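Local structure of UDP-glucose 4-epimerase (Brucella ovis, 4WOK) at residues S25-L30 and I81-S86; A129-P134 and I139-A144; A163-A166 and G170-Y173; A204-A207 and R211-V214. The protein probably interconverts UDP-glucose and UDP-galactose by inverting the configuration at C4 of the sugar, using a bound NAD as its redox cofactor. The protein carries 2 engineered substitutions. All blocks are in the same frame, centred on the assembly; numbering follows the deposited sequence. Where two conformers were deposited one is given.

Contact 1 of 4, residues S25-L30 and I81-S86. With NAD (nicotinamide-adenine-dinucleotide), chain B.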
loop_
_atom_site.group_PDB
_atom_site.type_symbol
_atom_site.label_atom_id
_atom_site.label_comp_id
_atom_site.label_asym_id
_atom_site.label_seq_id
_atom_site.Cartn_x
_atom_site.Cartn_y
_atom_site.Cartn_z
ATOM N N SER A 25 8.887 1.445 4.741
ATOM C CA SER A 25 10.179 2.117 4.854
ATOM C C SER A 25 10.059 3.574 4.419
ATOM O O SER A 25 10.648 4.458 5.052
ATOM C CB SER A 25 11.271 1.401 4.039
ATOM O OG SER A 25 10.971 1.373 2.642
ATOM N N HIS A 26 9.288 3.843 3.361
ATOM C CA HIS A 26 9.058 5.238 2.965
ATOM C C HIS A 26 8.347 6.024 4.069
ATOM O O HIS A 26 8.593 7.228 4.270
ATOM C CB HIS A 26 8.246 5.313 1.670
ATOM C CG HIS A 26 9.060 5.070 0.435
ATOM N ND1 HIS A 26 9.384 3.807 -0.002
ATOM C CD2 HIS A 26 9.611 5.936 -0.453
ATOM C CE1 HIS A 26 10.110 3.900 -1.110
ATOM N NE2 HIS A 26 10.260 5.178 -1.402
ATOM N N THR A 27 7.451 5.343 4.772
ATOM C CA THR A 27 6.693 5.985 5.838
ATOM C C THR A 27 7.582 6.250 7.049
ATOM O O THR A 27 7.476 7.304 7.683
ATOM C CB THR A 27 5.484 5.122 6.228
ATOM O OG1 THR A 27 4.635 4.993 5.080
ATOM C CG2 THR A 27 4.702 5.753 7.398
ATOM N N ALA A 28 8.469 5.305 7.360
ATOM C CA ALA A 28 9.470 5.511 8.414
ATOM C C ALA A 28 10.367 6.720 8.108
ATOM O O ALA A 28 10.624 7.556 8.983
ATOM C CB ALA A 28 10.315 4.255 8.589
ATOM N N LYS A 29 10.856 6.809 6.872
ATOM C CA LYS A 29 11.654 7.968 6.452
ATOM C C LYS A 29 10.892 9.266 6.691
ATOM O O LYS A 29 11.446 10.241 7.222
ATOM C CB LYS A 29 12.038 7.844 4.969
ATOM C CG LYS A 29 12.790 9.050 4.392
ATOM C CD LYS A 29 13.271 8.753 2.964
ATOM C CE LYS A 29 14.290 9.770 2.468
ATOM N NZ LYS A 29 13.652 11.040 2.037
ATOM N N LEU A 30 9.621 9.283 6.306
ATOM C CA LEU A 30 8.827 10.496 6.442
ATOM C C LEU A 30 8.582 10.829 7.904
ATOM O O LEU A 30 8.687 11.992 8.306
ATOM C CB LEU A 30 7.490 10.370 5.716
ATOM C CG LEU A 30 6.813 11.738 5.608
ATOM C CD1 LEU A 30 7.345 12.497 4.413
ATOM C CD2 LEU A 30 5.305 11.633 5.553
ATOM N N ILE A 81 1.436 1.851 12.982
ATOM C CA ILE A 81 1.053 1.793 11.578
ATOM C C ILE A 81 1.292 0.362 11.086
ATOM O O ILE A 81 2.401 -0.162 11.188
ATOM C CB ILE A 81 1.837 2.785 10.730
ATOM C CG1 ILE A 81 1.851 4.166 11.410
ATOM C CG2 ILE A 81 1.206 2.899 9.350
ATOM C CD1 ILE A 81 2.607 5.206 10.615
ATOM N N HIS A 82 0.239 -0.248 10.560
ATOM C CA HIS A 82 0.236 -1.675 10.267
ATOM C C HIS A 82 0.335 -1.895 8.759
ATOM O O HIS A 82 -0.656 -1.771 8.042
ATOM C CB HIS A 82 -1.032 -2.310 10.837
ATOM C CG HIS A 82 -1.154 -3.782 10.565
ATOM N ND1 HIS A 82 -0.084 -4.552 10.166
ATOM C CD2 HIS A 82 -2.214 -4.618 10.664
ATOM C CE1 HIS A 82 -0.488 -5.810 10.015
ATOM N NE2 HIS A 82 -1.773 -5.872 10.300
ATOM N N PHE A 83 1.544 -2.196 8.288
ATOM C CA PHE A 83 1.795 -2.555 6.886
ATOM C C PHE A 83 2.085 -4.047 6.694
ATOM O O PHE A 83 2.365 -4.486 5.581
ATOM C CB PHE A 83 3.012 -1.815 6.324
ATOM C CG PHE A 83 2.867 -0.319 6.246
ATOM C CD1 PHE A 83 2.107 0.266 5.248
ATOM C CD2 PHE A 83 3.548 0.502 7.141
ATOM C CE1 PHE A 83 2.003 1.670 5.158
ATOM C CE2 PHE A 83 3.447 1.888 7.053
ATOM C CZ PHE A 83 2.673 2.465 6.061
ATOM N N ALA A 84 2.098 -4.801 7.784
ATOM C CA ALA A 84 2.655 -6.146 7.761
ATOM C C ALA A 84 1.636 -7.135 7.211
ATOM O O ALA A 84 0.827 -7.689 7.935
ATOM C CB ALA A 84 3.097 -6.553 9.157
ATOM N N ALA A 85 1.659 -7.379 5.908
ATOM C CA ALA A 85 0.682 -8.310 5.361
ATOM C C ALA A 85 1.202 -9.048 4.133
ATOM O O ALA A 85 2.224 -8.665 3.555
ATOM C CB ALA A 85 -0.602 -7.564 5.022
ATOM N N SER A 86 0.500 -10.116 3.760
ATOM C CA SER A 86 0.666 -10.739 2.458
ATOM C C SER A 86 -0.271 -10.009 1.479
ATOM O O SER A 86 -1.452 -9.767 1.772
ATOM C CB SER A 86 0.386 -12.247 2.528
ATOM O OG SER A 86 1.267 -12.893 3.448
HETATM P PA NAD B . 6.048 -5.208 1.248
HETATM O O1A NAD B . 5.947 -6.721 1.245
HETATM O O2A NAD B . 7.205 -4.441 0.678
HETATM O O5B NAD B . 6.078 -4.790 2.930
HETATM C C5B NAD B . 5.474 -5.795 3.715
HETATM C C4B NAD B . 6.309 -5.814 5.022
HETATM O O4B NAD B . 5.637 -6.581 6.031
HETATM C C3B NAD B . 7.595 -6.547 4.623
HETATM O O3B NAD B . 8.677 -5.803 5.125
HETATM C C2B NAD B . 7.440 -7.912 5.340
HETATM O O2B NAD B . 8.663 -8.411 5.712
HETATM C C1B NAD B . 6.597 -7.492 6.599
HETATM N N9A NAD B . 5.770 -8.602 7.111
HETATM C C8A NAD B . 4.888 -9.451 6.407
HETATM N N7A NAD B . 4.275 -10.331 7.207
HETATM C C5A NAD B . 4.785 -10.045 8.480
HETATM C C6A NAD B . 4.540 -10.628 9.743
HETATM N N6A NAD B . 3.667 -11.683 9.865
HETATM N N1A NAD B . 5.172 -10.144 10.838
HETATM C C2A NAD B . 6.042 -9.098 10.664
HETATM N N3A NAD B . 6.382 -8.448 9.513
HETATM C C4A NAD B . 5.710 -8.963 8.439
HETATM O O3 NAD B . 4.566 -4.863 0.730
HETATM P PN NAD B . 4.192 -3.299 0.568
HETATM O O1N NAD B . 5.048 -2.262 1.238
HETATM O O2N NAD B . 3.647 -3.214 -0.815
HETATM O O5D NAD B . 2.628 -3.083 1.273
HETATM C C5D NAD B . 2.615 -3.318 2.593
HETATM C C4D NAD B . 1.202 -2.960 3.054
HETATM O O4D NAD B . 0.553 -2.121 2.013
HETATM C C3D NAD B . 0.352 -4.244 3.141
HETATM O O3D NAD B . -0.564 -4.020 4.164
HETATM C C2D NAD B . -0.342 -4.237 1.774
HETATM O O2D NAD B . -1.556 -4.877 1.744
HETATM C C1D NAD B . -0.665 -2.725 1.721
HETATM N N1N NAD B . -1.069 -2.366 0.269
HETATM C C2N NAD B . -0.057 -2.326 -0.687
HETATM C C3N NAD B . -0.409 -1.999 -2.022
HETATM C C7N NAD B . 0.674 -1.955 -3.067
HETATM O O7N NAD B . 0.406 -1.640 -4.230
HETATM N N7N NAD B . 1.966 -2.273 -2.693
HETATM C C4N NAD B . -1.745 -1.740 -2.335
HETATM C C5N NAD B . -2.733 -1.792 -1.352
HETATM C C6N NAD B . -2.384 -2.113 -0.033
#

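Contact 2 of 4, residues A129-P134 and I139-A144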
loop_
_atom_site.group_PDB
_atom_site.type_symbol
_atom_site.label_atom_id
_atom_site.label_comp_id
_atom_site.label_asym_id
_atom_site.label_seq_id
_atom_site.Cartn_x
_atom_site.Cartn_y
_atom_site.Cartn_z
ATOM N N ALA A 129 -9.152 -3.240 -2.971
ATOM C CA ALA A 129 -9.608 -4.574 -3.354
ATOM C C ALA A 129 -10.808 -5.018 -2.510
ATOM O O ALA A 129 -11.528 -5.944 -2.886
ATOM C CB ALA A 129 -8.472 -5.586 -3.233
ATOM N N THR A 130 -11.033 -4.359 -1.374
ATOM C CA THR A 130 -12.173 -4.708 -0.530
ATOM C C THR A 130 -13.511 -4.434 -1.233
ATOM O O THR A 130 -14.520 -5.057 -0.911
ATOM C CB THR A 130 -12.153 -3.939 0.806
ATOM O OG1 THR A 130 -12.105 -2.535 0.543
ATOM C CG2 THR A 130 -10.945 -4.344 1.663
ATOM N N TYR A 131 -13.514 -3.510 -2.194
ATOM C CA TYR A 131 -14.750 -3.134 -2.891
ATOM C C TYR A 131 -15.235 -4.183 -3.884
ATOM O O TYR A 131 -16.443 -4.321 -4.110
ATOM C CB TYR A 131 -14.571 -1.807 -3.636
ATOM C CG TYR A 131 -14.341 -0.624 -2.735
ATOM C CD1 TYR A 131 -15.297 -0.242 -1.803
ATOM C CD2 TYR A 131 -13.173 0.120 -2.820
ATOM C CE1 TYR A 131 -15.095 0.851 -0.974
ATOM C CE2 TYR A 131 -12.959 1.212 -1.988
ATOM C CZ TYR A 131 -13.925 1.569 -1.069
ATOM O OH TYR A 131 -13.721 2.651 -0.244
ATOM N N GLY A 132 -14.298 -4.907 -4.488
ATOM C CA GLY A 132 -14.625 -5.807 -5.581
ATOM C C GLY A 132 -15.035 -4.993 -6.799
ATOM O O GLY A 132 -14.476 -3.922 -7.046
ATOM N N VAL A 133 -16.010 -5.488 -7.556
ATOM C CA VAL A 133 -16.525 -4.748 -8.709
ATOM C C VAL A 133 -17.532 -3.694 -8.251
ATOM O O VAL A 133 -18.531 -4.023 -7.615
ATOM C CB VAL A 133 -17.186 -5.685 -9.741
ATOM N N PRO A 134 -17.265 -2.416 -8.570
ATOM C CA PRO A 134 -18.072 -1.285 -8.103
ATOM C C PRO A 134 -19.263 -0.983 -8.997
ATOM O O PRO A 134 -19.370 -1.529 -10.093
ATOM C CB PRO A 134 -17.079 -0.126 -8.138
ATOM C CG PRO A 134 -16.223 -0.448 -9.309
ATOM C CD PRO A 134 -16.105 -1.961 -9.354
ATOM N N ILE A 139 -14.729 5.261 -7.215
ATOM C CA ILE A 139 -15.278 4.458 -6.127
ATOM C C ILE A 139 -15.265 5.218 -4.805
ATOM O O ILE A 139 -14.200 5.514 -4.267
ATOM C CB ILE A 139 -14.494 3.139 -5.959
ATOM C CG1 ILE A 139 -14.364 2.420 -7.308
ATOM C CG2 ILE A 139 -15.155 2.257 -4.909
ATOM C CD1 ILE A 139 -13.501 1.174 -7.246
ATOM N N GLY A 140 -16.449 5.540 -4.290
ATOM C CA GLY A 140 -16.562 6.219 -3.012
ATOM C C GLY A 140 -16.546 5.212 -1.878
ATOM O O GLY A 140 -16.735 4.020 -2.106
ATOM N N GLU A 141 -16.325 5.678 -0.654
ATOM C CA GLU A 141 -16.245 4.778 0.493
ATOM C C GLU A 141 -17.602 4.158 0.813
ATOM O O GLU A 141 -17.684 3.165 1.535
ATOM C CB GLU A 141 -15.701 5.511 1.720
ATOM C CG GLU A 141 -14.241 5.917 1.617
ATOM C CD GLU A 141 -14.035 7.234 0.895
ATOM O OE1 GLU A 141 -15.020 7.806 0.379
ATOM O OE2 GLU A 141 -12.882 7.707 0.848
ATOM N N GLY A 142 -18.661 4.748 0.272
ATOM C CA GLY A 142 -20.003 4.243 0.482
ATOM C C GLY A 142 -20.286 3.016 -0.356
ATOM O O GLY A 142 -21.250 2.295 -0.107
ATOM N N GLU A 143 -19.441 2.784 -1.356
ATOM C CA GLU A 143 -19.585 1.635 -2.240
ATOM C C GLU A 143 -19.579 0.338 -1.450
ATOM O O GLU A 143 -18.865 0.211 -0.453
ATOM C CB GLU A 143 -18.465 1.614 -3.280
ATOM C CG GLU A 143 -18.681 0.611 -4.396
ATOM C CD GLU A 143 -19.832 1.001 -5.301
ATOM O OE1 GLU A 143 -19.845 2.155 -5.784
ATOM O OE2 GLU A 143 -20.723 0.154 -5.521
ATOM N N ALA A 144 -20.377 -0.625 -1.893
ATOM C CA ALA A 144 -20.433 -1.908 -1.210
ATOM C C ALA A 144 -19.076 -2.597 -1.271
ATOM O O ALA A 144 -18.320 -2.416 -2.226
ATOM C CB ALA A 144 -21.502 -2.784 -1.818
#

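Contact 3 of 4, residues A163-A166 and G170-Y173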
loop_
_atom_site.group_PDB
_atom_site.type_symbol
_atom_site.label_atom_id
_atom_site.label_comp_id
_atom_site.label_asym_id
_atom_site.label_seq_id
_atom_site.Cartn_x
_atom_site.Cartn_y
_atom_site.Cartn_z
ATOM N N ALA A 163 -13.217 -2.362 13.664
ATOM C CA ALA A 163 -14.464 -1.783 14.163
ATOM C C ALA A 163 -14.920 -2.484 15.439
ATOM O O ALA A 163 -15.329 -1.831 16.392
ATOM C CB ALA A 163 -15.552 -1.850 13.101
ATOM N N ASP A 164 -14.824 -3.811 15.464
ATOM C CA ASP A 164 -15.240 -4.590 16.637
ATOM C C ASP A 164 -14.363 -4.348 17.850
ATOM O O ASP A 164 -14.861 -4.318 18.978
ATOM C CB ASP A 164 -15.236 -6.088 16.330
ATOM C CG ASP A 164 -16.326 -6.487 15.359
ATOM O OD1 ASP A 164 -17.305 -5.728 15.218
ATOM O OD2 ASP A 164 -16.199 -7.565 14.735
ATOM N N TYR A 165 -13.059 -4.198 17.620
ATOM C CA TYR A 165 -12.124 -3.892 18.702
ATOM C C TYR A 165 -12.321 -2.463 19.217
ATOM O O TYR A 165 -12.106 -2.170 20.403
ATOM C CB TYR A 165 -10.688 -4.116 18.226
ATOM C CG TYR A 165 -10.196 -5.522 18.476
ATOM C CD1 TYR A 165 -10.905 -6.628 17.998
ATOM C CD2 TYR A 165 -9.013 -5.755 19.175
ATOM C CE1 TYR A 165 -10.457 -7.925 18.230
ATOM C CE2 TYR A 165 -8.552 -7.057 19.401
ATOM C CZ TYR A 165 -9.280 -8.134 18.922
ATOM O OH TYR A 165 -8.847 -9.424 19.140
ATOM N N ALA A 166 -12.752 -1.568 18.336
ATOM C CA ALA A 166 -13.096 -0.219 18.779
ATOM C C ALA A 166 -14.297 -0.268 19.719
ATOM O O ALA A 166 -14.303 0.371 20.772
ATOM C CB ALA A 166 -13.386 0.685 17.588
ATOM N N GLY A 170 -12.224 0.179 22.849
ATOM C CA GLY A 170 -11.927 1.588 22.650
ATOM C C GLY A 170 -10.702 1.859 21.786
ATOM O O GLY A 170 -10.109 2.939 21.863
ATOM N N LEU A 171 -10.296 0.889 20.969
ATOM C CA LEU A 171 -9.198 1.156 20.050
ATOM C C LEU A 171 -9.640 2.236 19.051
ATOM O O LEU A 171 -10.801 2.310 18.643
ATOM C CB LEU A 171 -8.727 -0.128 19.341
ATOM C CG LEU A 171 -8.059 -1.204 20.222
ATOM C CD1 LEU A 171 -7.493 -2.386 19.394
ATOM C CD2 LEU A 171 -6.963 -0.646 21.132
ATOM N N ARG A 172 -8.702 3.121 18.717
ATOM C CA ARG A 172 -8.958 4.187 17.753
ATOM C C ARG A 172 -8.169 3.913 16.484
ATOM O O ARG A 172 -7.007 3.497 16.553
ATOM C CB ARG A 172 -8.581 5.552 18.326
ATOM C CG ARG A 172 -9.356 5.911 19.598
ATOM C CD ARG A 172 -9.086 7.336 20.063
ATOM N NE ARG A 172 -7.690 7.552 20.436
ATOM C CZ ARG A 172 -7.195 7.335 21.652
ATOM N NH1 ARG A 172 -7.981 6.891 22.627
ATOM N NH2 ARG A 172 -5.911 7.568 21.900
ATOM N N TYR A 173 -8.774 4.148 15.326
ATOM C CA TYR A 173 -8.102 3.741 14.099
ATOM C C TYR A 173 -8.465 4.549 12.885
ATOM O O TYR A 173 -9.486 5.222 12.846
ATOM C CB TYR A 173 -8.400 2.266 13.795
ATOM C CG TYR A 173 -9.833 2.017 13.393
ATOM C CD1 TYR A 173 -10.812 1.801 14.353
ATOM C CD2 TYR A 173 -10.209 1.992 12.053
ATOM C CE1 TYR A 173 -12.125 1.565 13.996
ATOM C CE2 TYR A 173 -11.519 1.767 11.684
ATOM C CZ TYR A 173 -12.474 1.550 12.662
ATOM O OH TYR A 173 -13.784 1.319 12.306
#

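Contact 4 of 4, residues A204-A207 and R211-V214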
loop_
_atom_site.group_PDB
_atom_site.type_symbol
_atom_site.label_atom_id
_atom_site.label_comp_id
_atom_site.label_asym_id
_atom_site.label_seq_id
_atom_site.Cartn_x
_atom_site.Cartn_y
_atom_site.Cartn_z
ATOM N N ALA A 204 6.845 -3.545 -16.036
ATOM C CA ALA A 204 7.003 -2.873 -17.327
ATOM C C ALA A 204 8.412 -2.284 -17.453
ATOM O O ALA A 204 9.033 -2.342 -18.516
ATOM C CB ALA A 204 5.945 -1.794 -17.506
ATOM N N MET A 205 8.927 -1.737 -16.354
ATOM C CA MET A 205 10.262 -1.141 -16.360
ATOM C C MET A 205 11.354 -2.194 -16.478
ATOM O O MET A 205 12.329 -2.022 -17.223
ATOM C CB MET A 205 10.484 -0.302 -15.097
ATOM C CG MET A 205 9.702 0.981 -15.115
ATOM S SD MET A 205 9.866 1.953 -13.612
ATOM C CE MET A 205 8.989 3.425 -14.143
ATOM N N MET A 206 11.197 -3.276 -15.733
ATOM C CA MET A 206 12.130 -4.385 -15.815
ATOM C C MET A 206 12.197 -4.909 -17.245
ATOM O O MET A 206 13.276 -5.214 -17.744
ATOM C CB MET A 206 11.727 -5.502 -14.856
ATOM C CG MET A 206 11.928 -5.139 -13.374
ATOM S SD MET A 206 11.081 -6.299 -12.279
ATOM C CE MET A 206 12.061 -7.776 -12.546
ATOM N N ALA A 207 11.043 -4.990 -17.897
ATOM C CA ALA A 207 10.982 -5.485 -19.275
ATOM C C ALA A 207 11.696 -4.507 -20.220
ATOM O O ALA A 207 12.491 -4.913 -21.057
ATOM C CB ALA A 207 9.545 -5.693 -19.698
ATOM N N ARG A 211 15.493 -6.783 -17.920
ATOM C CA ARG A 211 15.527 -7.634 -16.741
ATOM C C ARG A 211 14.411 -8.671 -16.820
ATOM O O ARG A 211 14.481 -9.716 -16.177
ATOM C CB ARG A 211 15.417 -6.794 -15.466
ATOM C CG ARG A 211 16.570 -5.811 -15.323
ATOM C CD ARG A 211 16.511 -5.041 -14.008
ATOM N NE ARG A 211 17.728 -4.257 -13.784
ATOM C CZ ARG A 211 18.044 -3.667 -12.629
ATOM N NH1 ARG A 211 17.232 -3.760 -11.586
ATOM N NH2 ARG A 211 19.171 -2.981 -12.518
ATOM N N LEU A 212 13.381 -8.360 -17.605
ATOM C CA LEU A 212 12.362 -9.333 -18.016
ATOM C C LEU A 212 12.343 -9.372 -19.534
ATOM O O LEU A 212 12.672 -8.379 -20.191
ATOM C CB LEU A 212 10.975 -8.961 -17.490
ATOM C CG LEU A 212 10.691 -9.114 -16.000
ATOM C CD1 LEU A 212 9.294 -8.586 -15.702
ATOM C CD2 LEU A 212 10.827 -10.573 -15.583
ATOM N N ASP A 213 11.959 -10.507 -20.103
ATOM C CA ASP A 213 11.958 -10.641 -21.549
ATOM C C ASP A 213 10.780 -9.924 -22.193
ATOM O O ASP A 213 10.924 -9.298 -23.246
ATOM C CB ASP A 213 11.941 -12.119 -21.942
ATOM C CG ASP A 213 13.302 -12.771 -21.811
ATOM O OD1 ASP A 213 14.271 -12.248 -22.404
ATOM O OD2 ASP A 213 13.403 -13.809 -21.126
ATOM N N VAL A 214 9.604 -10.052 -21.584
ATOM C CA VAL A 214 8.390 -9.465 -22.145
ATOM C C VAL A 214 7.484 -8.925 -21.052
ATOM O O VAL A 214 7.624 -9.271 -19.879
ATOM C CB VAL A 214 7.575 -10.484 -22.999
ATOM C CG1 VAL A 214 8.406 -11.037 -24.121
ATOM C CG2 VAL A 214 7.045 -11.614 -22.133
HETATM O O HOH W 1 13.629 -7.208 -22.571
#

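Contact 1 of 4, residues S25-L30 and I81-S86
Thr27, on the helix spanning 22-33, carries this contact alone for its side, meeting Ile81 with its methyl and Phe83 with its hydroxyl. Just before it, Ser25 OG bonds back to Gly21 O. At Thr27 the side-chain torsion sets CG2 anti to the backbone N (OG1 chi1 -61°), which sends the methyl to meet the end of Ile81, Thr27 CG2 to Ile81 CD1 3.9 Å, tip to tip. The hydroxyl approaches Phe83 obliquely, Thr27 OG1 lying 3.3 Å from Phe83 CZ; its polar need is met by Ile23 O within the helix, so toward the ring it makes a van der Waals contact. This is the first helix of a Rossmann fold packed on the parallel sheet: a glycine pattern consistent with the Rossmann type, Gly19, Gly21 and Gly24, spans the turn and the first residues of this helix, and strand 79-82 runs beside strand 13-17. Past the strand end, the chain meets NAD. Phe83 O approaches NAD C3D at 3.2 Å, Ala84 CB rests against the adenine at NAD C4A, 3.6 Å away, and Ala85 CB is 3.6 Å from NAD O3D. Phe83 lies between helix and cofactor, its ring atom CZ at Thr27 and its CB 3.9 Å from NAD C4D. Helix 236-251 adjoins the same side chains, with Thr27 touching Ala240 and Ile81 touching His243.

Contact 2 of 4, residues A129-P134 and I139-A144
Packing of an aromatic ring against an isoleucine, with no hydrogen bond between the two segments, joins residues 129-134 to 139-144, two parts of the long loop that follows strand 121-125 and precedes helix 150-169. Tyr131 is its centre. The CG2 methyl of Ile139 sits over the middle of one ring face, 3.6 Å from the Tyr131 ring centroid and only 13° off the normal, which meets the definition of a CH-pi contact. Ile139 has CG2 anti to its backbone N (CG1 chi1 -51°), so that this branch covers the ring while CG1 and CD1 extend the other way to Pro134. There the proline ring crosses the isoleucine at about a right angle, Pro134 CG lying 3.8 Å from Ile139 CD1. The rim of the tyrosine is met by backbone oxygens: Ala144 O lies in the ring plane, 3.7 Å from Tyr131 CD1, and Glu143 O is also at the edge. Glu143 CB is 4.0 Å from Tyr131 CD1, and its carboxylate end passes Pro134, with OE2 bonded to Ser135 OG. A type I turn from Gly140 to Glu143, closed by Glu143 N to Gly140 O at 3.1 Å, carries the chain around the phenol end, where Tyr131 OH stands 3.4 Å from Glu141 CA. Tyr131 OH bonds Asn260 OD1 and Arg177 NH1, and Glu141 OE2 bonds Asn260 N. The chemistry thus divides by place, with dispersion holding the ring face and the hydroxyl tying this loop to strands 172-177 and 257-260.

Contact 3 of 4, residues A163-A166 and G170-Y173
Ala166 and Leu171 bring the two backbones closest, CA to CA 4.3 Å, where helix 150-169 ends and the chain doubles back into strand 172-177. Gly170 is the first residue to leave helical geometry, with a positive phi of 71°, a value that glycine accepts readily. Its N donates to Ala166 O at 2.9 Å, a bent bond (134° at the hydrogen) whose donor stands above the carbonyl plane. One residue on, the returning chain lies close against the helix: Leu171 O lies 3.4 Å from Ala166 CA in a CA-H...O contact, and it is nearer still to Ala166 CB, at 3.2 Å.

Two sets of side chains flank this closest approach. Leu171 and Tyr165 run side by side in the same direction, with Leu171 CD1 3.7 Å from Tyr165 CD2 at the edge of the ring. Tyr173 takes the position between its backbone N and carbonyl carbon (chi1 69°), which turns the ring back alongside the helix, toward Ala163 and Ala166. Ala166 CB then meets the ring edge in its plane, 3.9 Å from Tyr173 CE1, while Tyr173 OH lies 3.7 Å from Ala163 CB.

The turn completes the helix-to-strand step of an alpha/beta Rossmann-type domain. Tyr165 extends to helix 96-116, its OH bonded to Asp112 and Gln108 and its ring touching Leu111. Strand 172-177 lies between strands 121-125 and 257-260, with backbone bonds from Arg172 to Val122 and from Tyr173 to Leu257.

Contact 4 of 4, residues A204-A207 and R211-V214
Met206 O is gripped by two backbone amides, those of Arg211 at 2.7 Å and Leu212 at 3.2 Å, as the chain leaves the end of helix 200-209. This is a helix C-terminal turn leading into strand 215-218, with no side chain among the hydrogen-bond donors. Both amides come from the same face of the carbonyl plane, but they use it differently. Arg211 N is only moderately tilted from the plane, whereas Leu212 N stands well above it, although its bond is the straighter at the hydrogen (156° against 136°).

Around this bifurcated acceptor the side chains pack without polar groups. Met206 is bent at its last torsion (chi3 69°), which folds CE back so that both it and CB lie 3.9 Å from Leu212 CG; the two side chains cross at a slant. Arg211 contributes its first carbon, CB being 4.0 Å from Met206 CB, and then runs out extended from the contact. Ala207 CB lies 4.2 Å from Leu212 CB, and the alanine side chain also touches Pro285.

Helix 200-209 follows the zinc ligands Glu192, His194, Glu197 and His199, and the side chain of Met206 is about 8 Å from the zinc ion. Met206 also touches Phe330.

A water lies within hydrogen-bonding distance of Ala207 O (3.0 Å) and Leu212 O (2.8 Å), with more acceptors in reach than it has protons to give, while Ala207 CA makes a CA-H...O contact with Leu212 O.

Contact 1 is the buried one, its centre about 8 Å from the centre of the chain; those of contacts 2, 3 and 4 lie about 17, 21 and 22 Å out, with contact 4 at the surface. Contacts 1 and 3 reach the same parallel sheet, each setting a helix beside a strand; 25-30 and 81-86 meet through side chains alone, while 163-166 and 170-173 also share a backbone bond. Contact 4 resembles contact 3 as a helix end, but relies on bifurcated backbone acceptance and a water. Contact 2 joins two loop segments with no such bond. Contacts 3 and 4 lie on opposite sides of the chain's centre, their own centres about 43 Å apart.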